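Local atomic coordinates of RNA 2'-o-ribose methyltransferase (Thermus thermophilus, PDB entry 1IPA), a protein that probably methylates the 2'-O of ribose in RNA, as a knotted SPOUT-superfamily methyltransferase of the TrmH family with an added substrate-binding domain. Residues 27-37 and 90-101; 127-138 and 158-169. All coordinates share one frame; numbering follows the deposited sequence.

Interaction 1: residues 27-37 and 90-101; sequences RRFLIEGAREI and RDNPAGLIALAR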
loop_
_atom_site.group_PDB
_atom_site.type_symbol
_atom_site.label_atom_id
_atom_site.label_comp_id
_atom_site.label_asym_id
_atom_site.label_seq_id
_atom_site.Cartn_x
_atom_site.Cartn_y
_atom_site.Cartn_z
ATOM N N ARG A 27 -1.225 -18.564 -6.828
ATOM C CA ARG A 27 -1.903 -17.402 -7.383
ATOM C C ARG A 27 -3.200 -17.076 -6.654
ATOM O O ARG A 27 -4.213 -16.757 -7.277
ATOM C CB ARG A 27 -2.175 -17.605 -8.870
ATOM C CG ARG A 27 -0.913 -17.597 -9.693
ATOM C CD ARG A 27 -1.191 -17.874 -11.146
ATOM N NE ARG A 27 0.049 -18.070 -11.887
ATOM C CZ ARG A 27 0.117 -18.349 -13.186
ATOM N NH1 ARG A 27 -0.993 -18.468 -13.908
ATOM N NH2 ARG A 27 1.303 -18.503 -13.761
ATOM N N ARG A 28 -3.160 -17.149 -5.331
ATOM C CA ARG A 28 -4.327 -16.836 -4.521
ATOM C C ARG A 28 -3.924 -16.107 -3.242
ATOM O O ARG A 28 -2.784 -16.224 -2.782
ATOM C CB ARG A 28 -5.093 -18.116 -4.211
ATOM C CG ARG A 28 -5.886 -18.594 -5.411
ATOM C CD ARG A 28 -6.488 -19.956 -5.206
ATOM N NE ARG A 28 -7.389 -20.293 -6.306
ATOM C CZ ARG A 28 -7.011 -20.463 -7.568
ATOM N NH1 ARG A 28 -5.735 -20.333 -7.907
ATOM N NH2 ARG A 28 -7.912 -20.757 -8.496
ATOM N N PHE A 29 -4.850 -15.332 -2.689
ATOM C CA PHE A 29 -4.579 -14.587 -1.471
ATOM C C PHE A 29 -5.874 -14.270 -0.738
ATOM O O PHE A 29 -6.956 -14.269 -1.332
ATOM C CB PHE A 29 -3.790 -13.293 -1.773
ATOM C CG PHE A 29 -4.534 -12.299 -2.628
ATOM C CD1 PHE A 29 -5.053 -11.133 -2.067
ATOM C CD2 PHE A 29 -4.698 -12.513 -3.998
ATOM C CE1 PHE A 29 -5.722 -10.195 -2.849
ATOM C CE2 PHE A 29 -5.371 -11.574 -4.791
ATOM C CZ PHE A 29 -5.881 -10.410 -4.207
ATOM N N LEU A 30 -5.745 -14.014 0.559
ATOM C CA LEU A 30 -6.882 -13.727 1.405
ATOM C C LEU A 30 -7.124 -12.239 1.515
ATOM O O LEU A 30 -6.189 -11.432 1.493
ATOM C CB LEU A 30 -6.646 -14.309 2.798
ATOM C CG LEU A 30 -6.353 -15.809 2.863
ATOM C CD1 LEU A 30 -5.738 -16.156 4.209
ATOM C CD2 LEU A 30 -7.626 -16.594 2.614
ATOM N N ILE A 31 -8.394 -11.875 1.621
ATOM C CA ILE A 31 -8.759 -10.485 1.755
ATOM C C ILE A 31 -9.685 -10.334 2.959
ATOM O O ILE A 31 -10.872 -10.648 2.886
ATOM C CB ILE A 31 -9.459 -9.976 0.488
ATOM C CG1 ILE A 31 -8.559 -10.224 -0.737
ATOM C CG2 ILE A 31 -9.785 -8.499 0.645
ATOM C CD1 ILE A 31 -9.163 -9.769 -2.080
ATOM N N GLU A 32 -9.123 -9.864 4.068
ATOM C CA GLU A 32 -9.864 -9.650 5.314
ATOM C C GLU A 32 -10.498 -8.251 5.398
ATOM O O GLU A 32 -9.821 -7.238 5.204
ATOM C CB GLU A 32 -8.923 -9.874 6.508
ATOM C CG GLU A 32 -9.445 -9.427 7.863
ATOM C CD GLU A 32 -8.619 -9.994 9.036
ATOM O OE1 GLU A 32 -7.369 -10.050 8.940
ATOM O OE2 GLU A 32 -9.226 -10.374 10.062
ATOM N N GLY A 33 -11.798 -8.205 5.679
ATOM C CA GLY A 33 -12.483 -6.934 5.802
ATOM C C GLY A 33 -13.448 -6.631 4.676
ATOM O O GLY A 33 -13.106 -6.759 3.496
ATOM N N ALA A 34 -14.652 -6.206 5.041
ATOM C CA ALA A 34 -15.692 -5.883 4.073
ATOM C C ALA A 34 -15.313 -4.768 3.104
ATOM O O ALA A 34 -15.668 -4.818 1.917
ATOM C CB ALA A 34 -16.972 -5.520 4.798
ATOM N N ARG A 35 -14.605 -3.752 3.591
ATOM C CA ARG A 35 -14.228 -2.666 2.692
ATOM C C ARG A 35 -13.102 -3.105 1.755
ATOM O O ARG A 35 -13.149 -2.831 0.556
ATOM C CB ARG A 35 -13.807 -1.411 3.465
ATOM C CG ARG A 35 -13.798 -0.170 2.575
ATOM C CD ARG A 35 -15.190 0.064 2.007
ATOM N NE ARG A 35 -15.193 0.614 0.656
ATOM C CZ ARG A 35 -15.145 1.911 0.356
ATOM N NH1 ARG A 35 -15.085 2.829 1.319
ATOM N NH2 ARG A 35 -15.171 2.293 -0.918
ATOM N N GLU A 36 -12.094 -3.784 2.301
ATOM C CA GLU A 36 -10.991 -4.270 1.478
ATOM C C GLU A 36 -11.549 -5.185 0.390
ATOM O O GLU A 36 -11.190 -5.065 -0.772
ATOM C CB GLU A 36 -9.973 -5.043 2.321
ATOM C CG GLU A 36 -9.185 -4.198 3.310
ATOM C CD GLU A 36 -10.066 -3.577 4.383
ATOM O OE1 GLU A 36 -11.133 -4.153 4.695
ATOM O OE2 GLU A 36 -9.682 -2.519 4.923
ATOM N N ILE A 37 -12.438 -6.096 0.773
ATOM C CA ILE A 37 -13.043 -7.012 -0.187
ATOM C C ILE A 37 -13.792 -6.236 -1.271
ATOM O O ILE A 37 -13.701 -6.562 -2.457
ATOM C CB ILE A 37 -14.017 -7.988 0.514
ATOM C CG1 ILE A 37 -13.225 -8.997 1.351
ATOM C CG2 ILE A 37 -14.885 -8.687 -0.507
ATOM C CD1 ILE A 37 -14.067 -9.838 2.284
ATOM N N ARG A 90 -5.148 -9.286 12.235
ATOM C CA ARG A 90 -5.588 -8.211 13.126
ATOM C C ARG A 90 -5.751 -8.732 14.553
ATOM O O ARG A 90 -5.794 -9.940 14.774
ATOM C CB ARG A 90 -6.951 -7.683 12.686
ATOM C CG ARG A 90 -7.132 -7.536 11.204
ATOM C CD ARG A 90 -8.539 -7.078 10.912
ATOM N NE ARG A 90 -8.688 -6.647 9.532
ATOM C CZ ARG A 90 -9.762 -6.023 9.068
ATOM N NH1 ARG A 90 -10.771 -5.769 9.885
ATOM N NH2 ARG A 90 -9.819 -5.644 7.794
ATOM N N ASP A 91 -5.860 -7.818 15.517
ATOM C CA ASP A 91 -6.066 -8.218 16.906
ATOM C C ASP A 91 -7.455 -8.837 16.971
ATOM O O ASP A 91 -7.644 -9.900 17.562
ATOM C CB ASP A 91 -5.983 -7.013 17.845
ATOM C CG ASP A 91 -4.573 -6.463 17.965
ATOM O OD1 ASP A 91 -3.659 -7.241 18.315
ATOM O OD2 ASP A 91 -4.379 -5.252 17.713
ATOM N N ASN A 92 -8.417 -8.159 16.347
ATOM C CA ASN A 92 -9.800 -8.626 16.274
ATOM C C ASN A 92 -10.149 -8.790 14.790
ATOM O O ASN A 92 -10.299 -7.803 14.063
ATOM C CB ASN A 92 -10.756 -7.616 16.911
ATOM C CG ASN A 92 -10.436 -7.347 18.365
ATOM O OD1 ASN A 92 -9.521 -6.583 18.683
ATOM N ND2 ASN A 92 -11.182 -7.983 19.263
ATOM N N PRO A 93 -10.281 -10.044 14.327
ATOM C CA PRO A 93 -10.605 -10.376 12.937
ATOM C C PRO A 93 -11.965 -9.922 12.415
ATOM O O PRO A 93 -12.927 -9.793 13.170
ATOM C CB PRO A 93 -10.456 -11.894 12.909
ATOM C CG PRO A 93 -10.852 -12.290 14.293
ATOM C CD PRO A 93 -10.124 -11.269 15.129
ATOM N N ALA A 94 -12.032 -9.674 11.110
ATOM C CA ALA A 94 -13.277 -9.265 10.477
ATOM C C ALA A 94 -14.207 -10.469 10.482
ATOM O O ALA A 94 -13.790 -11.584 10.797
ATOM C CB ALA A 94 -13.021 -8.815 9.060
ATOM N N GLY A 95 -15.469 -10.247 10.137
ATOM C CA GLY A 95 -16.414 -11.345 10.121
ATOM C C GLY A 95 -16.526 -11.892 8.717
ATOM O O GLY A 95 -17.193 -12.900 8.476
ATOM N N LEU A 96 -15.849 -11.223 7.791
ATOM C CA LEU A 96 -15.873 -11.611 6.389
ATOM C C LEU A 96 -14.479 -11.590 5.791
ATOM O O LEU A 96 -13.838 -10.538 5.730
ATOM C CB LEU A 96 -16.780 -10.662 5.608
ATOM C CG LEU A 96 -17.086 -11.035 4.159
ATOM C CD1 LEU A 96 -17.907 -12.321 4.123
ATOM C CD2 LEU A 96 -17.851 -9.892 3.494
ATOM N N ILE A 97 -14.012 -12.762 5.368
ATOM C CA ILE A 97 -12.697 -12.919 4.750
ATOM C C ILE A 97 -12.908 -13.656 3.444
ATOM O O ILE A 97 -13.619 -14.658 3.408
ATOM C CB ILE A 97 -11.749 -13.784 5.597
ATOM C CG1 ILE A 97 -11.489 -13.136 6.954
ATOM C CG2 ILE A 97 -10.446 -13.990 4.841
ATOM C CD1 ILE A 97 -10.525 -13.936 7.829
ATOM N N ALA A 98 -12.283 -13.188 2.371
ATOM C CA ALA A 98 -12.463 -13.845 1.092
ATOM C C ALA A 98 -11.187 -14.440 0.527
ATOM O O ALA A 98 -10.078 -14.077 0.923
ATOM C CB ALA A 98 -13.061 -12.870 0.100
ATOM N N LEU A 99 -11.361 -15.385 -0.386
ATOM C CA LEU A 99 -10.240 -16.016 -1.061
ATOM C C LEU A 99 -10.266 -15.375 -2.434
ATOM O O LEU A 99 -11.287 -15.418 -3.121
ATOM C CB LEU A 99 -10.456 -17.525 -1.197
ATOM C CG LEU A 99 -9.379 -18.300 -1.964
ATOM C CD1 LEU A 99 -8.033 -18.139 -1.247
ATOM C CD2 LEU A 99 -9.757 -19.776 -2.064
ATOM N N ALA A 100 -9.153 -14.786 -2.843
ATOM C CA ALA A 100 -9.105 -14.125 -4.134
ATOM C C ALA A 100 -8.080 -14.733 -5.077
ATOM O O ALA A 100 -7.124 -15.366 -4.649
ATOM C CB ALA A 100 -8.810 -12.649 -3.934
ATOM N N ARG A 101 -8.302 -14.526 -6.370
ATOM C CA ARG A 101 -7.408 -14.998 -7.418
ATOM C C ARG A 101 -6.401 -13.874 -7.669
ATOM O O ARG A 101 -6.794 -12.735 -7.899
ATOM C CB ARG A 101 -8.203 -15.242 -8.699
ATOM C CG ARG A 101 -8.325 -16.686 -9.133
ATOM C CD ARG A 101 -7.131 -17.138 -9.974
ATOM N NE ARG A 101 -7.376 -18.455 -10.556
ATOM C CZ ARG A 101 -6.555 -19.075 -11.399
ATOM N NH1 ARG A 101 -5.418 -18.503 -11.767
ATOM N NH2 ARG A 101 -6.882 -20.266 -11.884
HETATM O O HOH W 1 -6.611 -7.648 7.925
#

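Interaction 2: residues 127-138 and 158-169; sequences PGNLGAVLRSAD and VIRNSTGVVFSL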
loop_
_atom_site.group_PDB
_atom_site.type_symbol
_atom_site.label_atom_id
_atom_site.label_comp_id
_atom_site.label_asym_id
_atom_site.label_seq_id
_atom_site.Cartn_x
_atom_site.Cartn_y
_atom_site.Cartn_z
ATOM N N PRO A 127 6.023 -4.380 5.009
ATOM C CA PRO A 127 4.690 -4.463 4.402
ATOM C C PRO A 127 3.675 -3.564 5.105
ATOM O O PRO A 127 2.829 -2.951 4.460
ATOM C CB PRO A 127 4.340 -5.941 4.544
ATOM C CG PRO A 127 5.678 -6.614 4.520
ATOM C CD PRO A 127 6.493 -5.718 5.410
ATOM N N GLY A 128 3.754 -3.506 6.431
ATOM C CA GLY A 128 2.851 -2.658 7.182
ATOM C C GLY A 128 3.098 -1.210 6.791
ATOM O O GLY A 128 2.154 -0.468 6.518
ATOM N N ASN A 129 4.374 -0.818 6.766
ATOM C CA ASN A 129 4.769 0.540 6.392
ATOM C C ASN A 129 4.381 0.824 4.954
ATOM O O ASN A 129 3.881 1.906 4.641
ATOM C CB ASN A 129 6.281 0.735 6.545
ATOM C CG ASN A 129 6.710 0.856 7.994
ATOM O OD1 ASN A 129 7.894 1.028 8.292
ATOM N ND2 ASN A 129 5.749 0.764 8.904
ATOM N N LEU A 130 4.613 -0.154 4.082
ATOM C CA LEU A 130 4.275 -0.007 2.673
ATOM C C LEU A 130 2.798 0.326 2.521
ATOM O O LEU A 130 2.425 1.231 1.776
ATOM C CB LEU A 130 4.590 -1.295 1.901
ATOM C CG LEU A 130 4.049 -1.298 0.468
ATOM C CD1 LEU A 130 4.687 -0.154 -0.329
ATOM C CD2 LEU A 130 4.319 -2.653 -0.182
ATOM N N GLY A 131 1.961 -0.419 3.233
ATOM C CA GLY A 131 0.530 -0.194 3.171
ATOM C C GLY A 131 0.119 1.173 3.685
ATOM O O GLY A 131 -0.701 1.849 3.060
ATOM N N ALA A 132 0.677 1.588 4.819
ATOM C CA ALA A 132 0.339 2.892 5.391
ATOM C C ALA A 132 0.732 3.997 4.412
ATOM O O ALA A 132 -0.019 4.950 4.211
ATOM C CB ALA A 132 1.051 3.093 6.753
ATOM N N VAL A 133 1.905 3.859 3.799
ATOM C CA VAL A 133 2.390 4.832 2.820
ATOM C C VAL A 133 1.473 4.938 1.606
ATOM O O VAL A 133 1.200 6.037 1.128
ATOM C CB VAL A 133 3.807 4.480 2.323
ATOM C CG1 VAL A 133 4.209 5.421 1.184
ATOM C CG2 VAL A 133 4.798 4.583 3.473
ATOM N N LEU A 134 0.998 3.798 1.107
ATOM C CA LEU A 134 0.093 3.782 -0.054
ATOM C C LEU A 134 -1.222 4.473 0.271
ATOM O O LEU A 134 -1.828 5.112 -0.576
ATOM C CB LEU A 134 -0.169 2.341 -0.504
ATOM C CG LEU A 134 1.102 1.590 -0.944
ATOM C CD1 LEU A 134 0.749 0.198 -1.416
ATOM C CD2 LEU A 134 1.791 2.348 -2.064
ATOM N N ARG A 135 -1.650 4.341 1.518
ATOM C CA ARG A 135 -2.880 4.953 1.977
ATOM C C ARG A 135 -2.727 6.475 1.963
ATOM O O ARG A 135 -3.625 7.191 1.523
ATOM C CB ARG A 135 -3.191 4.455 3.386
ATOM C CG ARG A 135 -4.531 4.876 3.945
ATOM C CD ARG A 135 -4.710 4.215 5.294
ATOM N NE ARG A 135 -5.947 4.579 5.966
ATOM C CZ ARG A 135 -6.248 4.189 7.199
ATOM N NH1 ARG A 135 -5.395 3.428 7.880
ATOM N NH2 ARG A 135 -7.397 4.558 7.752
ATOM N N SER A 136 -1.587 6.965 2.445
ATOM C CA SER A 136 -1.328 8.407 2.457
ATOM C C SER A 136 -1.202 8.948 1.035
ATOM O O SER A 136 -1.698 10.024 0.734
ATOM C CB SER A 136 -0.042 8.729 3.222
ATOM O OG SER A 136 -0.229 8.578 4.613
ATOM N N ALA A 137 -0.529 8.200 0.169
ATOM C CA ALA A 137 -0.357 8.624 -1.213
ATOM C C ALA A 137 -1.703 8.650 -1.959
ATOM O O ALA A 137 -1.950 9.516 -2.803
ATOM C CB ALA A 137 0.613 7.705 -1.912
ATOM N N ASP A 138 -2.574 7.706 -1.638
ATOM C CA ASP A 138 -3.882 7.640 -2.280
ATOM C C ASP A 138 -4.758 8.820 -1.851
ATOM O O ASP A 138 -5.420 9.451 -2.676
ATOM C CB ASP A 138 -4.584 6.331 -1.913
ATOM C CG ASP A 138 -6.062 6.345 -2.261
ATOM O OD1 ASP A 138 -6.418 6.027 -3.416
ATOM O OD2 ASP A 138 -6.874 6.692 -1.374
ATOM N N VAL A 158 0.028 -5.477 3.833
ATOM C CA VAL A 158 -0.002 -4.377 2.877
ATOM C C VAL A 158 -1.464 -4.053 2.594
ATOM O O VAL A 158 -1.842 -2.897 2.464
ATOM C CB VAL A 158 0.690 -4.748 1.549
ATOM C CG1 VAL A 158 0.598 -3.593 0.579
ATOM C CG2 VAL A 158 2.156 -5.103 1.801
ATOM N N ILE A 159 -2.286 -5.091 2.508
ATOM C CA ILE A 159 -3.706 -4.914 2.253
ATOM C C ILE A 159 -4.426 -4.223 3.420
ATOM O O ILE A 159 -5.215 -3.309 3.198
ATOM C CB ILE A 159 -4.391 -6.278 1.938
ATOM C CG1 ILE A 159 -3.996 -6.737 0.525
ATOM C CG2 ILE A 159 -5.903 -6.158 2.082
ATOM C CD1 ILE A 159 -4.286 -8.224 0.233
ATOM N N ARG A 160 -4.167 -4.642 4.656
ATOM C CA ARG A 160 -4.834 -4.000 5.784
ATOM C C ARG A 160 -4.354 -2.563 6.011
ATOM O O ARG A 160 -5.162 -1.660 6.129
ATOM C CB ARG A 160 -4.641 -4.778 7.094
ATOM C CG ARG A 160 -5.575 -4.244 8.186
ATOM C CD ARG A 160 -5.073 -4.381 9.617
ATOM N NE ARG A 160 -6.125 -3.980 10.563
ATOM C CZ ARG A 160 -5.988 -3.938 11.890
ATOM N NH1 ARG A 160 -4.834 -4.270 12.463
ATOM N NH2 ARG A 160 -7.017 -3.568 12.650
ATOM N N ASN A 161 -3.043 -2.347 6.073
ATOM C CA ASN A 161 -2.533 -0.996 6.315
ATOM C C ASN A 161 -2.813 0.007 5.210
ATOM O O ASN A 161 -2.734 1.212 5.438
ATOM C CB ASN A 161 -1.039 -1.034 6.624
ATOM C CG ASN A 161 -0.759 -1.567 8.014
ATOM O OD1 ASN A 161 -1.493 -2.413 8.516
ATOM N ND2 ASN A 161 0.303 -1.080 8.640
ATOM N N SER A 162 -3.147 -0.484 4.019
ATOM C CA SER A 162 -3.468 0.407 2.911
ATOM C C SER A 162 -4.979 0.513 2.810
ATOM O O SER A 162 -5.498 1.223 1.956
ATOM C CB SER A 162 -2.953 -0.161 1.584
ATOM O OG SER A 162 -3.779 -1.229 1.134
ATOM N N THR A 163 -5.672 -0.212 3.683
ATOM C CA THR A 163 -7.128 -0.281 3.671
ATOM C C THR A 163 -7.651 -0.657 2.277
ATOM O O THR A 163 -8.679 -0.170 1.850
ATOM C CB THR A 163 -7.787 1.048 4.146
ATOM O OG1 THR A 163 -7.330 2.142 3.341
ATOM C CG2 THR A 163 -7.439 1.313 5.601
ATOM N N GLY A 164 -6.923 -1.521 1.573
ATOM C CA GLY A 164 -7.353 -1.971 0.258
ATOM C C GLY A 164 -6.956 -1.116 -0.934
ATOM O O GLY A 164 -7.179 -1.498 -2.088
ATOM N N VAL A 165 -6.365 0.041 -0.657
ATOM C CA VAL A 165 -5.929 0.968 -1.695
ATOM C C VAL A 165 -4.903 0.357 -2.654
ATOM O O VAL A 165 -4.761 0.828 -3.782
ATOM C CB VAL A 165 -5.373 2.272 -1.043
ATOM C CG1 VAL A 165 -4.402 2.968 -1.958
ATOM C CG2 VAL A 165 -6.538 3.204 -0.704
ATOM N N VAL A 166 -4.205 -0.693 -2.212
ATOM C CA VAL A 166 -3.204 -1.357 -3.056
ATOM C C VAL A 166 -3.775 -1.946 -4.339
ATOM O O VAL A 166 -3.047 -2.137 -5.310
ATOM C CB VAL A 166 -2.487 -2.518 -2.328
ATOM C CG1 VAL A 166 -1.489 -1.978 -1.365
ATOM C CG2 VAL A 166 -3.501 -3.402 -1.605
ATOM N N PHE A 167 -5.071 -2.245 -4.328
ATOM C CA PHE A 167 -5.738 -2.828 -5.487
ATOM C C PHE A 167 -5.963 -1.822 -6.614
ATOM O O PHE A 167 -6.336 -2.207 -7.720
ATOM C CB PHE A 167 -7.100 -3.417 -5.074
ATOM C CG PHE A 167 -7.011 -4.459 -3.995
ATOM C CD1 PHE A 167 -7.837 -4.390 -2.879
ATOM C CD2 PHE A 167 -6.092 -5.498 -4.083
ATOM C CE1 PHE A 167 -7.746 -5.328 -1.871
ATOM C CE2 PHE A 167 -5.994 -6.450 -3.070
ATOM C CZ PHE A 167 -6.818 -6.364 -1.966
ATOM N N SER A 168 -5.725 -0.542 -6.342
ATOM C CA SER A 168 -5.961 0.496 -7.341
ATOM C C SER A 168 -4.853 1.545 -7.553
ATOM O O SER A 168 -4.753 2.120 -8.635
ATOM C CB SER A 168 -7.279 1.203 -7.012
ATOM O OG SER A 168 -7.295 1.659 -5.665
ATOM N N LEU A 169 -4.031 1.802 -6.538
ATOM C CA LEU A 169 -2.956 2.785 -6.669
ATOM C C LEU A 169 -1.732 2.233 -7.395
ATOM O O LEU A 169 -1.112 1.281 -6.932
ATOM C CB LEU A 169 -2.522 3.291 -5.294
ATOM C CG LEU A 169 -1.471 4.407 -5.346
ATOM C CD1 LEU A 169 -2.023 5.581 -6.142
ATOM C CD2 LEU A 169 -1.102 4.848 -3.931
HETATM O O HOH W 2 -2.822 2.875 7.786
HETATM O O HOH W 3 -6.745 4.202 -5.730
#

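Interaction 1: residues 27-37 and 90-101
Glu32 and Arg90 are brought side by side by two extended chains: Glu32 turns its CG away from the backbone N (chi1 168°), Arg90 sets its own CG beside the backbone N (chi1 -41°), and the two chains run alongside one another, pointing in opposite senses. CG of Glu32 comes to lie over one face of the Arg90 guanidinium, 3.3 Å from NE, with carboxylate and guanidinium nearly parallel. With CG over the guanidinium face, the direct charge pair is only a long salt bridge, Glu32 OE1 to Arg90 NE at 3.7 Å, and a water bridges the same two atoms, donating to OE1 and accepting from NE. Glu36 makes a second long salt bridge from the edge, its OE1 in the guanidinium plane and 3.7 Å from NH2 of Arg90. The other Glu32 oxygen, OE2, takes the Ala94 N-H on its anti side at 3.1 Å, while Ser88 and Val89 also bond to this carboxylate. Away from this polar end, strands 28-32 and 96-101 run antiparallel, Phe29 paired with Ala100 and Ile31 with Ala98 as hydrogen-bonded pairs. CB of Ala100 sits over the face of the Phe29 ring, 3.9 Å from its centroid. Ile31 CD1 presses on the same methyl at 3.4 Å. On the sheet face of Leu30 and Leu99, Arg28 and Arg101 bring like charges together, NH2 of Arg28 being 3.1 Å from NE of Arg101; Glu48, salt-bridged to Arg28, probably offsets the repulsion. The chemistry implies a buried carboxylate gripped through both oxygens, probably stabilised as the anion by Arg90, which ties the loop before strand 96-101 to the end of strand 28-32.

Interaction 2: residues 127-138 and 158-169
Arg135 reaches across from helix 127-140 to the C-terminal end of helix 156-161 and the turn after it. CB lies 4.1 Å from CA of Ser162; with CG anti to the backbone N (chi1 -173°) and the chain extended to NE, CG comes within 4.0 Å of Thr163 OG1 and CD passes 3.6 Å from the Asn161 O. NE lies 3.6 Å from CG2 of Thr163, and at the tip that methyl stands over the centre of the guanidinium, 3.5 Å from CZ of Arg135. A water in the plane of that group accepts from NH1 and donates to the Asn161 O, bridging arginine and backbone. Two turns back along helix 127-140, Gly128 O accepts from Asn161 ND2 at 2.9 Å, the donor approaching from above the carbonyl plane with a bent N-H...O angle of 132°; the same oxygen already receives the helical N-H of Ala132. Midway between Gly128 and Arg135, Gly131 has no side chain and the backbones come close, its CA 4.1 Å from CA of Ser162. Farther in, Val158 is a knob in a hole formed by Pro127, Leu130, Gly131 and Leu134, its CG2 3.6 Å from Pro127 CB. Toward the other end, Val165 CG1 packs on CB of Asp138, and Leu169 CD2 meets CB of Ala137. Thr163, with positive phi, ends helix 156-161 in a Schellman motif. Helix 127-140 packed against this helix end belongs to the knotted, Rossmann-like methyltransferase fold of the SPOUT class.

Read from the N terminus, the chain first lays down segment 27-37, and after 52 residues returns as 90-101 to close interaction 1, its strand 96-101 lying between 28-32 and 47-53 in the mixed sheet. Only then does interaction 2 open, at helix 127-140, closing a shorter loop through strand 144-148 to helix 156-161. The two contacts are thus in series, neither nested nor crossed, and belong to the substrate-binding and SpoU methylase regions respectively. Their centres are 15 Å apart, yet they touch: Phe167 packs on Phe29, and Glu36 on Thr163, so the segment 158-169 joins the two regions of the fold.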